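Local coordinates for Glyco_hydro_cc domain-containing protein (PDB 6UAV) that probably hydrolyses internal beta-1,3-glucan linkages, as an endo-beta-1,3-glucanase of glycoside hydrolase family 128 (subgroup II) with a TIM-barrel fold, at residues Trp27-Ser32 and Arg222-Thr227. Sequence-based numbering, arbitrary orientation.
Sequences WWYNWS and RYAWFT
At the apolar centre, the methyl of Ala224 touches two aromatic rings inside the barrel. Ala224 CB lies 3.7 Å from CZ2 of Trp27. At the edge of the Tyr29 ring, CE1 of Tyr29 is 4.0 Å from Ala224 CB. Farther along both chains in the N-to-C direction, Trp31 and Phe226 cross at about a right angle, CH2 of Trp31 reaching the edge of Phe226 at CE2 (3.7 Å). Toward the other end the contact turns polar. Arg222, extended from CG to NE, runs across one face of the Trp27 indole: CD makes a CH-pi contact 3.6 Å from the centroid of the five-membered ring, and the guanidinium lies flat on the tryptophan, planes 9° apart. Trp27 NE1 gives Tyr223 O only a weak, bent bond (3.3 Å, 121°) and also bonds Lys5 O. Strands 27-29 and 220-225 are not sheet neighbours; the contact is made by side chains inside the eight-stranded TIM barrel, past the intervening strand 6-9. With Arg222 NH2 salt-bridged to Asp51, its buried charge is probably balanced by that carboxylate, and the flat stack on the indole may add some cation-pi stabilisation.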
# COMPACT_ATOMS: atom_id res chain seq x y z
N TRP A 27 7.30 -8.23 2.22
CA TRP A 27 6.20 -8.34 1.24
C TRP A 27 6.30 -7.27 0.18
O TRP A 27 7.02 -6.28 0.35
CB TRP A 27 4.85 -8.28 1.97
CG TRP A 27 4.53 -6.92 2.52
CD1 TRP A 27 5.10 -6.31 3.60
CD2 TRP A 27 3.67 -5.93 1.92
NE1 TRP A 27 4.63 -5.04 3.76
CE2 TRP A 27 3.74 -4.78 2.74
CE3 TRP A 27 2.84 -5.92 0.81
CZ2 TRP A 27 2.94 -3.67 2.50
CZ3 TRP A 27 2.06 -4.82 0.58
CH2 TRP A 27 2.13 -3.70 1.38
N TRP A 28 5.57 -7.47 -0.88
CA TRP A 28 5.42 -6.43 -1.91
C TRP A 28 4.05 -6.51 -2.54
O TRP A 28 3.34 -7.49 -2.36
CB TRP A 28 6.51 -6.53 -2.99
CG TRP A 28 6.27 -7.48 -4.14
CD1 TRP A 28 5.87 -7.12 -5.39
CD2 TRP A 28 6.41 -8.90 -4.18
NE1 TRP A 28 5.80 -8.19 -6.22
CE2 TRP A 28 6.14 -9.31 -5.51
CE3 TRP A 28 6.80 -9.87 -3.23
CZ2 TRP A 28 6.20 -10.65 -5.91
CZ3 TRP A 28 6.89 -11.17 -3.66
CH2 TRP A 28 6.55 -11.56 -4.95
N TYR A 29 3.73 -5.51 -3.35
CA TYR A 29 2.51 -5.58 -4.16
C TYR A 29 2.79 -4.73 -5.38
O TYR A 29 3.79 -4.01 -5.37
CB TYR A 29 1.29 -5.12 -3.35
CG TYR A 29 1.19 -3.63 -3.21
CD1 TYR A 29 2.02 -2.91 -2.34
CD2 TYR A 29 0.27 -2.93 -3.96
CE1 TYR A 29 1.90 -1.54 -2.22
CE2 TYR A 29 0.16 -1.57 -3.85
CZ TYR A 29 0.99 -0.86 -2.99
OH TYR A 29 0.85 0.49 -2.87
N ASN A 30 1.94 -4.85 -6.37
CA ASN A 30 2.20 -4.24 -7.70
C ASN A 30 0.93 -3.60 -8.25
O ASN A 30 0.89 -3.41 -9.46
CB ASN A 30 2.78 -5.26 -8.69
CG ASN A 30 1.77 -6.32 -9.08
OD1 ASN A 30 0.65 -6.32 -8.54
ND2 ASN A 30 2.16 -7.17 -10.02
N TRP A 31 0.02 -3.18 -7.39
CA TRP A 31 -1.23 -2.50 -7.79
C TRP A 31 -2.11 -3.41 -8.67
O TRP A 31 -2.98 -2.90 -9.32
CB TRP A 31 -0.97 -1.16 -8.48
CG TRP A 31 -0.22 -0.23 -7.60
CD1 TRP A 31 -0.72 0.64 -6.68
CD2 TRP A 31 1.21 -0.01 -7.59
NE1 TRP A 31 0.27 1.35 -6.08
CE2 TRP A 31 1.48 0.96 -6.59
CE3 TRP A 31 2.28 -0.55 -8.32
CZ2 TRP A 31 2.79 1.42 -6.33
CZ3 TRP A 31 3.56 -0.08 -8.08
CH2 TRP A 31 3.79 0.85 -7.08
N SER A 32 -1.89 -4.72 -8.68
CA SER A 32 -2.60 -5.61 -9.64
C SER A 32 -2.93 -6.90 -8.96
O SER A 32 -2.44 -7.19 -7.85
CB SER A 32 -1.77 -5.84 -10.88
OG SER A 32 -1.01 -6.98 -10.68
N ARG A 222 1.38 -3.02 8.27
CA ARG A 222 2.34 -3.17 7.17
C ARG A 222 2.50 -1.80 6.51
O ARG A 222 1.60 -0.90 6.64
CB ARG A 222 1.90 -4.22 6.14
CG ARG A 222 2.31 -5.64 6.51
CD ARG A 222 2.08 -6.74 5.49
NE ARG A 222 2.95 -7.90 5.74
CZ ARG A 222 2.99 -8.98 4.97
NH1 ARG A 222 2.16 -9.11 3.94
NH2 ARG A 222 3.90 -9.92 5.22
N TYR A 223 3.67 -1.60 5.93
CA TYR A 223 3.94 -0.41 5.13
C TYR A 223 4.76 -0.82 3.91
O TYR A 223 5.43 -1.82 3.94
CB TYR A 223 4.65 0.69 5.94
CG TYR A 223 5.89 0.26 6.67
CD1 TYR A 223 7.10 0.16 6.01
CD2 TYR A 223 5.86 -0.11 7.99
CE1 TYR A 223 8.28 -0.17 6.65
CE2 TYR A 223 7.01 -0.53 8.63
CZ TYR A 223 8.21 -0.62 7.95
OH TYR A 223 9.37 -1.06 8.53
N ALA A 224 4.74 0.05 2.91
CA ALA A 224 5.48 -0.21 1.69
C ALA A 224 6.06 1.09 1.17
O ALA A 224 5.32 2.04 0.87
CB ALA A 224 4.57 -0.83 0.69
N TRP A 225 7.37 1.05 1.01
CA TRP A 225 8.12 2.20 0.47
C TRP A 225 7.87 2.34 -1.03
O TRP A 225 7.94 1.32 -1.79
CB TRP A 225 9.62 2.07 0.80
CG TRP A 225 10.44 3.23 0.34
CD1 TRP A 225 11.07 3.40 -0.86
CD2 TRP A 225 10.64 4.44 1.08
NE1 TRP A 225 11.69 4.62 -0.91
CE2 TRP A 225 11.46 5.27 0.29
CE3 TRP A 225 10.27 4.84 2.35
CZ2 TRP A 225 11.79 6.56 0.70
CZ3 TRP A 225 10.68 6.09 2.79
CH2 TRP A 225 11.41 6.94 1.97
N PHE A 226 7.75 3.58 -1.48
CA PHE A 226 7.70 3.91 -2.92
C PHE A 226 9.07 4.48 -3.31
O PHE A 226 9.40 5.57 -2.85
CB PHE A 226 6.57 4.89 -3.22
CG PHE A 226 6.33 5.02 -4.68
CD1 PHE A 226 7.10 5.90 -5.41
CD2 PHE A 226 5.47 4.17 -5.36
CE1 PHE A 226 6.96 6.00 -6.78
CE2 PHE A 226 5.31 4.26 -6.73
CZ PHE A 226 6.05 5.20 -7.42
N THR A 227 9.89 3.76 -4.11
CA THR A 227 9.59 2.51 -4.80
C THR A 227 10.89 1.76 -5.15
O THR A 227 11.98 2.16 -4.68
CB THR A 227 8.83 2.78 -6.11
OG1 THR A 227 8.43 1.58 -6.80
CG2 THR A 227 9.64 3.64 -7.06